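Local coordinates for protein 2-oxoglutarate carboxylase small subunit (Hydrogenobacter thermophilus, PDB 7KCT) that is a biotin-carboxylase-type subunit with an ATP-grasp domain that binds ADP, a bicarbonate ion and a magnesium ion, at residues K31-Q36 with Q320-A325; P251-T256 with N339-E344; P306-E309 with D315-K318. All coordinates share one frame; numbering follows the deposited sequence.

Interaction 1 of 3, residues K31-Q36 with Q320-A325; sequences KELGIQ and QIRIAA
A Schellman motif closes helix 20-32 of the Rossmann-like N-terminal part of this biotin carboxylase fold, and the residues flanking its glycine, Leu-33 and Ile-35, pack against Ile-321 and Arg-322 near the end of helix 316-324. Gly-34 makes the turn with a positive phi of 79°, and Gly-34 N bonds back to Lys-31 O at 2.9 Å. The chain then runs directly into strand 36-41, completing a beta-alpha-beta crossover from strand 13-16. The CB atoms of both hydrophobic neighbours of the glycine point toward the second helix.

Ile-321 meets them with its CG2 branch, a methyl that lies anti to the backbone N because chi1 is -66°. Ile-321 CG2 sits 3.8 Å from Leu-33 CD1 and 3.9 Å from Ile-35 CD1, and the two partners approach differently: Leu-33 comes across at a slant, whereas the Ile-35 and Ile-321 side chains slide past each other in opposite directions. Ile-321 also rests on Ala-29 and Cys-30 of helix 20-32, which extends the apolar patch along that helix.

Polar groups border this patch. Glu-32 forms salt bridges with Lys-318 and with Arg-410 of the second subunit, and Arg-322 makes a cation-pi contact with Trp-319 of its own helix. The two methyls of Leu-33 divide the work: while CD1 faces Ile-321, CD2 lies over one face of the Arg-322 guanidinium, which the extended chain from CG to NE carries across the leucine at a slant. Arg-322 NH2 is the nearest guanidinium atom, 3.8 Å from Leu-33 CD2.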
# COMPACT_ATOMS: atom_id res chain seq x y z
N LYS A 31 -15.25 4.55 7.69
CA LYS A 31 -15.51 3.16 8.03
C LYS A 31 -14.58 2.69 9.13
O LYS A 31 -15.01 2.01 10.08
CB LYS A 31 -15.35 2.28 6.80
CG LYS A 31 -16.50 2.38 5.80
CD LYS A 31 -16.13 1.58 4.50
CE LYS A 31 -16.30 0.08 4.70
NZ LYS A 31 -17.76 -0.37 4.74
N GLU A 32 -13.30 3.09 9.06
CA GLU A 32 -12.36 2.69 10.10
C GLU A 32 -12.75 3.28 11.46
O GLU A 32 -12.56 2.64 12.49
CB GLU A 32 -10.93 3.08 9.73
CG GLU A 32 -10.34 2.26 8.56
CD GLU A 32 -8.94 2.74 8.10
OE1 GLU A 32 -8.45 3.71 8.73
OE2 GLU A 32 -8.34 2.17 7.14
N LEU A 33 -13.34 4.48 11.46
CA LEU A 33 -13.88 5.11 12.66
C LEU A 33 -15.26 4.60 13.08
O LEU A 33 -15.74 5.02 14.12
CB LEU A 33 -13.97 6.63 12.44
CG LEU A 33 -12.67 7.40 12.32
CD1 LEU A 33 -12.89 8.86 11.93
CD2 LEU A 33 -11.93 7.31 13.66
N GLY A 34 -15.90 3.73 12.30
CA GLY A 34 -17.22 3.22 12.63
C GLY A 34 -18.35 4.16 12.32
O GLY A 34 -19.40 4.09 12.97
N ILE A 35 -18.17 5.03 11.37
CA ILE A 35 -19.15 6.04 11.01
C ILE A 35 -19.87 5.58 9.75
O ILE A 35 -19.22 5.12 8.79
CB ILE A 35 -18.48 7.41 10.77
CG1 ILE A 35 -17.78 7.91 12.04
CG2 ILE A 35 -19.48 8.40 10.23
CD1 ILE A 35 -16.73 9.01 11.75
N GLN A 36 -21.19 5.74 9.72
CA GLN A 36 -21.98 5.48 8.53
C GLN A 36 -21.74 6.57 7.51
O GLN A 36 -21.54 7.73 7.87
CB GLN A 36 -23.47 5.43 8.90
CG GLN A 36 -23.75 4.25 9.85
CD GLN A 36 -25.07 4.30 10.56
OE1 GLN A 36 -25.87 5.20 10.32
NE2 GLN A 36 -25.32 3.32 11.42
N GLN A 320 -8.87 15.16 10.41
CA GLN A 320 -9.90 16.13 10.08
C GLN A 320 -11.21 15.76 10.78
O GLN A 320 -11.87 16.60 11.38
CB GLN A 320 -10.12 16.20 8.57
CG GLN A 320 -9.20 17.14 7.77
CD GLN A 320 -9.56 17.13 6.31
OE1 GLN A 320 -9.54 16.07 5.65
NE2 GLN A 320 -9.99 18.27 5.80
N ILE A 321 -11.60 14.49 10.68
CA ILE A 321 -12.91 14.08 11.16
C ILE A 321 -12.95 14.12 12.68
O ILE A 321 -13.92 14.57 13.26
CB ILE A 321 -13.24 12.68 10.62
CG1 ILE A 321 -13.40 12.75 9.10
CG2 ILE A 321 -14.54 12.18 11.26
CD1 ILE A 321 -13.29 11.44 8.42
N ARG A 322 -11.90 13.66 13.34
CA ARG A 322 -11.83 13.72 14.78
C ARG A 322 -11.85 15.16 15.30
O ARG A 322 -12.44 15.44 16.35
CB ARG A 322 -10.57 13.03 15.26
CG ARG A 322 -10.56 11.55 15.21
CD ARG A 322 -9.14 11.02 15.51
NE ARG A 322 -9.28 9.64 15.86
CZ ARG A 322 -8.49 8.65 15.45
NH1 ARG A 322 -7.44 8.89 14.65
NH2 ARG A 322 -8.77 7.41 15.84
N ILE A 323 -11.08 16.04 14.65
CA ILE A 323 -11.03 17.44 15.03
C ILE A 323 -12.40 18.07 14.91
O ILE A 323 -12.83 18.82 15.78
CB ILE A 323 -9.99 18.18 14.15
CG1 ILE A 323 -8.58 17.95 14.61
CG2 ILE A 323 -10.26 19.67 14.10
CD1 ILE A 323 -7.56 18.27 13.51
N ALA A 324 -13.12 17.75 13.83
CA ALA A 324 -14.44 18.34 13.64
C ALA A 324 -15.42 17.86 14.71
O ALA A 324 -16.33 18.61 15.08
CB ALA A 324 -14.97 17.99 12.25
N ALA A 325 -15.23 16.66 15.24
CA ALA A 325 -16.02 16.16 16.36
C ALA A 325 -15.60 16.74 17.71
O ALA A 325 -16.27 16.47 18.73
CB ALA A 325 -15.87 14.64 16.41

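Interaction 2 of 3, residues P251-T256 with N339-E344; sequences PSLLLT and NGYSIE
Pro-251 and Tyr-341 bring the two backbones closest, with their CA atoms 6.4 Å apart, at the place where strands 244-250 and 341-351 stop and start as antiparallel neighbours. Backbone hydrogen bonds join Ser-342 to Ala-250 and Glu-344 to Glu-248; beyond them a cis peptide before Pro-251 accompanies the departure of 251-256 from the sheet. On the facing side Gly-340, with a positive phi, leads into the strand and turns its carbonyl to the proline ring, where Gly-340 O lies 3.3 Å from Pro-251 CD.

Pro-251 CD also touches Tyr-341 CD2 at 3.9 Å, the proline and tyrosine side chains crossing at about a right angle. Leu-253 also crosses the tyrosine nearly perpendicularly, and Leu-253 CD2 presses tightly on Tyr-341 CE2, 3.4 Å away. A chi1 of -69° sets the tyrosine CG beside its backbone N and swings the ring out to these two residues. Leu-253 additionally packs on Trp-404 of helix 404-417.

An ST motif shapes the loop itself: Leu-255 N donates to Ser-252 OG over 3.1 Å in an almost straight bond of 173°. Ser-252 OG is also bonded to Glu-234, and Thr-256 forms the N-cap of helix 257-273. The side-chain contact proper is carbon on carbon, which implies that van der Waals packing on the CD2-CE2 side of the tyrosine ring holds the loop beside the start of strand 341-351, while the hydrogen bonds lie outside this contact, within the loop and the sheet.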
# COMPACT_ATOMS: atom_id res chain seq x y z
N PRO A 251 9.96 14.71 2.14
CA PRO A 251 10.03 16.18 2.27
C PRO A 251 10.56 16.75 0.95
O PRO A 251 10.90 15.97 0.07
CB PRO A 251 11.01 16.40 3.44
CG PRO A 251 11.92 15.17 3.38
CD PRO A 251 10.99 14.03 2.93
N SER A 252 10.65 18.06 0.81
CA SER A 252 11.48 18.64 -0.24
C SER A 252 12.92 18.15 -0.06
O SER A 252 13.32 17.78 1.04
CB SER A 252 11.45 20.16 -0.16
OG SER A 252 12.40 20.64 0.81
N LEU A 253 13.68 18.13 -1.15
CA LEU A 253 15.14 17.99 -1.04
C LEU A 253 15.83 19.32 -0.78
O LEU A 253 17.00 19.34 -0.40
CB LEU A 253 15.71 17.39 -2.32
CG LEU A 253 15.05 16.06 -2.73
CD1 LEU A 253 15.38 15.72 -4.15
CD2 LEU A 253 15.49 14.95 -1.77
N LEU A 254 15.12 20.43 -1.01
CA LEU A 254 15.76 21.74 -0.91
C LEU A 254 16.13 22.07 0.52
O LEU A 254 17.28 22.42 0.82
CB LEU A 254 14.85 22.81 -1.49
CG LEU A 254 15.35 24.25 -1.44
CD1 LEU A 254 16.44 24.54 -2.46
CD2 LEU A 254 14.18 25.16 -1.66
N LEU A 255 15.15 21.99 1.42
CA LEU A 255 15.31 22.48 2.78
C LEU A 255 16.10 21.54 3.67
O LEU A 255 15.89 20.32 3.68
CB LEU A 255 13.93 22.72 3.40
CG LEU A 255 13.01 23.69 2.70
CD1 LEU A 255 11.79 23.80 3.58
CD2 LEU A 255 13.71 25.02 2.54
N THR A 256 16.98 22.14 4.49
CA THR A 256 17.64 21.45 5.57
C THR A 256 16.67 21.31 6.73
O THR A 256 15.66 22.01 6.79
CB THR A 256 18.86 22.25 6.02
OG1 THR A 256 18.38 23.46 6.63
CG2 THR A 256 19.77 22.58 4.82
N ASN A 339 10.41 10.71 8.33
CA ASN A 339 11.10 9.45 8.10
C ASN A 339 11.08 9.14 6.61
O ASN A 339 10.02 8.85 6.05
CB ASN A 339 10.42 8.35 8.92
CG ASN A 339 11.04 6.97 8.73
OD1 ASN A 339 12.23 6.84 8.53
ND2 ASN A 339 10.21 5.94 8.85
N GLY A 340 12.25 9.25 5.97
CA GLY A 340 12.38 8.80 4.60
C GLY A 340 11.77 9.75 3.58
O GLY A 340 11.62 10.95 3.79
N TYR A 341 11.42 9.16 2.44
CA TYR A 341 11.01 9.92 1.28
C TYR A 341 9.81 9.24 0.62
O TYR A 341 9.76 8.02 0.55
CB TYR A 341 12.15 10.00 0.25
CG TYR A 341 13.31 10.83 0.69
CD1 TYR A 341 14.35 10.28 1.40
CD2 TYR A 341 13.35 12.19 0.40
CE1 TYR A 341 15.42 11.05 1.82
CE2 TYR A 341 14.41 12.98 0.82
CZ TYR A 341 15.43 12.41 1.54
OH TYR A 341 16.49 13.19 1.95
N SER A 342 8.89 10.05 0.11
CA SER A 342 7.67 9.60 -0.52
C SER A 342 7.43 10.43 -1.76
O SER A 342 7.69 11.64 -1.78
CB SER A 342 6.51 9.70 0.49
OG SER A 342 5.27 9.40 -0.13
N ILE A 343 6.93 9.78 -2.80
CA ILE A 343 6.65 10.40 -4.08
C ILE A 343 5.25 9.98 -4.47
O ILE A 343 4.88 8.81 -4.32
CB ILE A 343 7.67 9.95 -5.16
CG1 ILE A 343 9.11 10.18 -4.73
CG2 ILE A 343 7.47 10.70 -6.45
CD1 ILE A 343 10.16 9.64 -5.74
N GLU A 344 4.48 10.93 -5.01
CA GLU A 344 3.17 10.72 -5.56
C GLU A 344 3.16 11.14 -7.02
O GLU A 344 3.60 12.24 -7.37
CB GLU A 344 2.09 11.51 -4.78
CG GLU A 344 0.73 11.61 -5.54
CD GLU A 344 -0.39 12.30 -4.74
OE1 GLU A 344 -0.82 13.45 -5.03
OE2 GLU A 344 -0.88 11.65 -3.81

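Interaction 3 of 3, residues P306-E309 with D315-K318; sequences PVTE and DIVK
Glu-309 supplies the hydrogen bond that joins consecutive helices 305-312 and 316-324: Glu-309 OE2 accepts from Ile-316 N at 3.0 Å. The bond is bent, 141° at the hydrogen, and reaches the oxygen on its anti side, somewhat out of the carboxylate plane. Asp-315 caps the same helix start from within, as the N-cap residue. With its CG anti to the backbone N (chi1 -176°), the carboxylate folds over the first turn, and Asp-315 OD1 accepts from Lys-318 N at 3.0 Å from above the carboxylate plane.

Charge forms a second layer. Glu-309 OE2 and Asp-315 OD1 lie only 3.8 Å apart, like charges whose repulsion is probably offset by Arg-25, whose NH2 forms salt bridges with both oxygens; Arg-375 pairs with Glu-309 OE1. The start of helix 316-324 would likewise tend to stabilise the negative charges.

Apolar contacts involve the aliphatic part of the glutamate. Ile-316 crosses it at a slant and lays Ile-316 CD1 3.9 Å from Glu-309 CG, with Thr-308 CG2 more loosely touching Ile-316 CD1 at 4.3 Å. Thr-308 OG1 itself is bonded to Arg-235.

The junction of these two consecutive helices is buried among other elements: Thr-308 and Ile-316 rest on Leu-232 of strand 229-236, Val-317 packs on helix 20-32, and Phe-372 of the second subunit packs on Glu-309 and Asp-315.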
# COMPACT_ATOMS: atom_id res chain seq x y z
N PRO A 306 -1.22 12.48 0.74
CA PRO A 306 -0.64 11.19 1.14
C PRO A 306 0.88 11.19 1.27
O PRO A 306 1.38 10.49 2.15
CB PRO A 306 -1.13 10.22 0.04
CG PRO A 306 -2.46 10.81 -0.36
CD PRO A 306 -2.17 12.32 -0.38
N VAL A 307 1.64 11.98 0.50
CA VAL A 307 3.09 11.90 0.68
C VAL A 307 3.47 12.32 2.09
O VAL A 307 4.40 11.77 2.69
CB VAL A 307 3.87 12.72 -0.38
CG1 VAL A 307 3.65 12.16 -1.79
CG2 VAL A 307 3.58 14.22 -0.32
N THR A 308 2.76 13.30 2.63
CA THR A 308 3.03 13.75 3.99
C THR A 308 2.65 12.70 5.02
O THR A 308 3.36 12.53 6.02
CB THR A 308 2.29 15.06 4.26
OG1 THR A 308 2.78 16.07 3.36
CG2 THR A 308 2.50 15.44 5.77
N GLU A 309 1.54 11.98 4.78
CA GLU A 309 1.17 10.89 5.68
C GLU A 309 2.21 9.79 5.69
O GLU A 309 2.47 9.17 6.73
CB GLU A 309 -0.20 10.30 5.29
CG GLU A 309 -1.31 11.29 5.24
CD GLU A 309 -2.65 10.64 4.84
OE1 GLU A 309 -2.68 9.64 4.08
OE2 GLU A 309 -3.69 11.12 5.32
N ASP A 315 -2.38 10.27 9.92
CA ASP A 315 -3.54 10.13 9.02
C ASP A 315 -4.34 11.44 9.01
O ASP A 315 -5.12 11.70 9.92
CB ASP A 315 -4.39 8.96 9.47
CG ASP A 315 -5.53 8.68 8.55
OD1 ASP A 315 -6.03 9.63 7.88
OD2 ASP A 315 -5.97 7.50 8.55
N ILE A 316 -4.10 12.29 8.01
CA ILE A 316 -4.64 13.64 8.03
C ILE A 316 -6.17 13.66 7.89
O ILE A 316 -6.86 14.47 8.54
CB ILE A 316 -3.98 14.48 6.93
CG1 ILE A 316 -2.48 14.65 7.18
CG2 ILE A 316 -4.72 15.78 6.81
CD1 ILE A 316 -1.74 15.08 5.86
N VAL A 317 -6.74 12.84 7.01
CA VAL A 317 -8.19 12.85 6.83
C VAL A 317 -8.90 12.34 8.09
O VAL A 317 -9.93 12.89 8.49
CB VAL A 317 -8.57 12.02 5.59
CG1 VAL A 317 -10.07 11.92 5.42
CG2 VAL A 317 -7.99 12.64 4.34
N LYS A 318 -8.43 11.23 8.67
CA LYS A 318 -9.04 10.77 9.91
C LYS A 318 -8.98 11.87 10.97
O LYS A 318 -9.95 12.07 11.71
CB LYS A 318 -8.36 9.48 10.38
CG LYS A 318 -9.15 8.75 11.44
CD LYS A 318 -8.53 7.43 11.88
CE LYS A 318 -8.65 6.35 10.84
NZ LYS A 318 -8.30 5.00 11.41

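Overall arrangement
The three contacts follow a path from the N-terminal Rossmann-like part through the ATP-grasp region to strand 341-351 of the antiparallel sheet. Interaction 3 is in the middle, its centre about 14 Å from that of interaction 1 and about 15 Å from that of interaction 2, whereas interactions 1 and 2 have centres about 29 Å apart and do not touch. Helix 316-324 serves both 1 and 3, which also meet where Leu-33 packs on Lys-318, and both reach the second subunit. Val-307 packs on strand 341-351 of interaction 2. Along the chain, interaction 3 is nested within the loops closed by both others, whose segments alternate, so the two loops interleave.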